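Local coordinates for periplasmic binding protein (PDB 4LJS) that probably captures a ligand, perhaps an iron complex or a cobalamin-like compound, in the periplasm for delivery to a membrane transporter, at residues A[255-260]-A[288-293]. Residues are numbered along the deposited sequence; the frame is centred on the assembly and turned at random.
Sequences GEYSQA and PLLAVY
The phenolic oxygen of Tyr257 is where this contact is made: an ordered water, Pro288 and Leu290 all gather at OH, and no direct hydrogen bond joins 255-260 to 288-293. The water is hydrogen-bonded to Tyr257 OH at 3.0 Å and takes a hydrogen from the backbone N-H of Leu290, its oxygen 3.2 Å from Leu290 N. Tyrosine suits the place because its ring is long enough to span a gap in which the nearest CA atoms, those of Tyr257 and Pro288, stand 8.9 Å apart, and because it carries a polar group at its far end. Pro288, a compact ring without a backbone N-H, crosses the phenol at a slant and brings CB to 3.3 Å from Tyr257 OH. Leu290 comes at about a right angle and offers a branched methyl, CD2, 3.7 Å from Tyr257 OH, while its own N-H serves the water. Proline closes strand 284-288, and the chain then bends into a turn in which Ala291 N bonds to Pro288 O at 2.9 Å.

Both segments lie in the loops that follow neighbouring parallel strands, 247-252 and 284-288, of the mixed sheet, and 255-260 runs on into helix 260-268. In the two-lobed arrangement of a periplasmic binding protein, the Tyr257 ring meets Tyr78 of the other lobe, their planes about 40° apart. Flanked by Pro288 CB and Leu290 CD2, the hydroxyl finds its polar partner across this contact in the water, so the two loops are coupled through a solvent molecule rather than by a direct bond.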
ATOM      1  N   GLY A 255       3.721   8.741 -10.647  1.00 69.37           N
ATOM      2  CA  GLY A 255       4.229   9.587 -11.711  1.00 73.55           C
ATOM      3  C   GLY A 255       3.835  11.041 -11.573  1.00 73.02           C
ATOM      4  O   GLY A 255       4.520  11.930 -12.083  1.00 75.91           O
ATOM      5  N   GLU A 256       2.745  11.285 -10.852  1.00 70.84           N
ATOM      6  CA  GLU A 256       2.169  12.622 -10.776  1.00 73.28           C
ATOM      7  C   GLU A 256       2.645  13.444  -9.583  1.00 69.82           C
ATOM      8  O   GLU A 256       2.075  14.489  -9.281  1.00 65.56           O
ATOM      9  CB  GLU A 256       0.646  12.543 -10.846  1.00 71.83           C
ATOM     10  CG  GLU A 256       0.178  12.029 -12.203  1.00 85.68           C
ATOM     11  CD  GLU A 256      -1.126  11.274 -12.133  1.00 87.86           C
ATOM     12  OE1 GLU A 256      -1.962  11.615 -11.273  1.00 90.95           O
ATOM     13  OE2 GLU A 256      -1.309  10.332 -12.933  1.00 92.36           O
ATOM     14  N   TYR A 257       3.706  12.973  -8.931  1.00 65.33           N
ATOM     15  CA  TYR A 257       4.385  13.732  -7.884  1.00 63.73           C
ATOM     16  C   TYR A 257       4.911  15.066  -8.407  1.00 76.95           C
ATOM     17  O   TYR A 257       4.857  16.081  -7.708  1.00 77.97           O
ATOM     18  CB  TYR A 257       5.545  12.922  -7.297  1.00 63.82           C
ATOM     19  CG  TYR A 257       5.157  12.020  -6.143  1.00 61.88           C
ATOM     20  CD1 TYR A 257       4.023  11.220  -6.210  1.00 60.56           C
ATOM     21  CD2 TYR A 257       5.934  11.957  -4.993  1.00 64.50           C
ATOM     22  CE1 TYR A 257       3.663  10.391  -5.158  1.00 58.54           C
ATOM     23  CE2 TYR A 257       5.582  11.127  -3.931  1.00 62.88           C
ATOM     24  CZ  TYR A 257       4.446  10.346  -4.023  1.00 52.80           C
ATOM     25  OH  TYR A 257       4.088   9.517  -2.987  1.00 52.69           O
ATOM     26  N   SER A 258       5.419  15.056  -9.639  1.00 77.81           N
ATOM     27  CA  SER A 258       5.986  16.255 -10.253  1.00 83.20           C
ATOM     28  C   SER A 258       4.937  17.343 -10.513  1.00 83.19           C
ATOM     29  O   SER A 258       5.277  18.503 -10.737  1.00 82.70           O
ATOM     30  CB  SER A 258       6.722  15.902 -11.551  1.00 83.72           C
ATOM     31  OG  SER A 258       5.845  15.316 -12.499  1.00 81.64           O
ATOM     32  N   GLN A 259       3.666  16.961 -10.474  1.00 83.59           N
ATOM     33  CA  GLN A 259       2.576  17.902 -10.692  1.00 83.86           C
ATOM     34  C   GLN A 259       1.899  18.317  -9.391  1.00 80.40           C
ATOM     35  O   GLN A 259       0.854  18.960  -9.419  1.00 78.38           O
ATOM     36  CB  GLN A 259       1.540  17.297 -11.640  1.00 86.19           C
ATOM     37  CG  GLN A 259       2.011  17.203 -13.075  1.00 92.22           C
ATOM     38  CD  GLN A 259       2.388  18.554 -13.642  1.00102.32           C
ATOM     39  OE1 GLN A 259       3.569  18.891 -13.745  1.00108.01           O
ATOM     40  NE2 GLN A 259       1.384  19.342 -14.012  1.00105.25           N
ATOM     41  N   ALA A 260       2.508  17.960  -8.261  1.00 83.40           N
ATOM     42  CA  ALA A 260       1.907  18.163  -6.936  1.00 78.28           C
ATOM     43  C   ALA A 260       1.402  19.586  -6.671  1.00 75.61           C
ATOM     44  O   ALA A 260       0.241  19.783  -6.307  1.00 69.29           O
ATOM     45  CB  ALA A 260       2.881  17.733  -5.834  1.00 71.23           C
ATOM     46  N   PRO A 288      -0.437  10.084  -0.404  1.00 40.13           N
ATOM     47  CA  PRO A 288       0.175   9.273  -1.463  1.00 39.58           C
ATOM     48  C   PRO A 288      -0.604   7.990  -1.738  1.00 42.12           C
ATOM     49  O   PRO A 288      -0.974   7.267  -0.808  1.00 39.76           O
ATOM     50  CB  PRO A 288       1.581   8.965  -0.921  1.00 40.25           C
ATOM     51  CG  PRO A 288       1.509   9.232   0.553  1.00 43.56           C
ATOM     52  CD  PRO A 288       0.466  10.292   0.741  1.00 42.11           C
ATOM     53  N   LEU A 289      -0.866   7.742  -3.021  1.00 42.67           N
ATOM     54  CA  LEU A 289      -1.539   6.536  -3.477  1.00 42.21           C
ATOM     55  C   LEU A 289      -0.824   5.286  -2.973  1.00 42.24           C
ATOM     56  O   LEU A 289      -1.465   4.314  -2.560  1.00 40.79           O
ATOM     57  CB  LEU A 289      -1.617   6.523  -5.011  1.00 36.46           C
ATOM     58  CG  LEU A 289      -2.444   5.420  -5.678  1.00 38.64           C
ATOM     59  CD1 LEU A 289      -3.881   5.426  -5.166  1.00 41.24           C
ATOM     60  CD2 LEU A 289      -2.425   5.574  -7.197  1.00 32.94           C
ATOM     61  N   LEU A 290       0.507   5.322  -2.980  1.00 33.33           N
ATOM     62  CA  LEU A 290       1.298   4.172  -2.533  1.00 35.45           C
ATOM     63  C   LEU A 290       1.041   3.809  -1.065  1.00 36.33           C
ATOM     64  O   LEU A 290       1.451   2.747  -0.602  1.00 34.32           O
ATOM     65  CB  LEU A 290       2.803   4.395  -2.800  1.00 36.56           C
ATOM     66  CG  LEU A 290       3.575   5.532  -2.099  1.00 37.41           C
ATOM     67  CD1 LEU A 290       3.905   5.191  -0.650  1.00 27.81           C
ATOM     68  CD2 LEU A 290       4.869   5.888  -2.855  1.00 32.93           C
ATOM     69  N   ALA A 291       0.369   4.695  -0.335  1.00 33.26           N
ATOM     70  CA  ALA A 291       0.044   4.443   1.065  1.00 35.32           C
ATOM     71  C   ALA A 291      -1.403   4.004   1.255  1.00 33.66           C
ATOM     72  O   ALA A 291      -1.784   3.595   2.346  1.00 31.39           O
ATOM     73  CB  ALA A 291       0.324   5.676   1.905  1.00 36.48           C
ATOM     74  N   VAL A 292      -2.215   4.092   0.205  1.00 33.59           N
ATOM     75  CA  VAL A 292      -3.639   3.780   0.345  1.00 33.32           C
ATOM     76  C   VAL A 292      -4.172   2.840  -0.729  1.00 37.17           C
ATOM     77  O   VAL A 292      -5.376   2.599  -0.812  1.00 40.99           O
ATOM     78  CB  VAL A 292      -4.522   5.047   0.364  1.00 34.70           C
ATOM     79  CG1 VAL A 292      -4.181   5.917   1.558  1.00 29.40           C
ATOM     80  CG2 VAL A 292      -4.369   5.831  -0.919  1.00 33.27           C
ATOM     81  N   TYR A 293      -3.283   2.308  -1.555  1.00 35.89           N
ATOM     82  CA  TYR A 293      -3.695   1.319  -2.538  1.00 39.36           C
ATOM     83  C   TYR A 293      -2.695   0.159  -2.508  1.00 36.85           C
ATOM     84  O   TYR A 293      -1.543   0.329  -2.905  1.00 37.72           O
ATOM     85  CB  TYR A 293      -3.792   1.961  -3.925  1.00 42.37           C
ATOM     86  CG  TYR A 293      -4.332   1.036  -4.989  1.00 47.51           C
ATOM     87  CD1 TYR A 293      -3.496   0.141  -5.641  1.00 45.38           C
ATOM     88  CD2 TYR A 293      -5.680   1.049  -5.335  1.00 48.89           C
ATOM     89  CE1 TYR A 293      -3.980  -0.717  -6.610  1.00 57.85           C
ATOM     90  CE2 TYR A 293      -6.175   0.195  -6.314  1.00 56.51           C
ATOM     91  CZ  TYR A 293      -5.315  -0.688  -6.947  1.00 60.04           C
ATOM     92  OH  TYR A 293      -5.778  -1.553  -7.916  1.00 65.16           O
TER
HETATM   93  O   HOH W   1       2.070   7.760  -4.357  1.00 37.36           O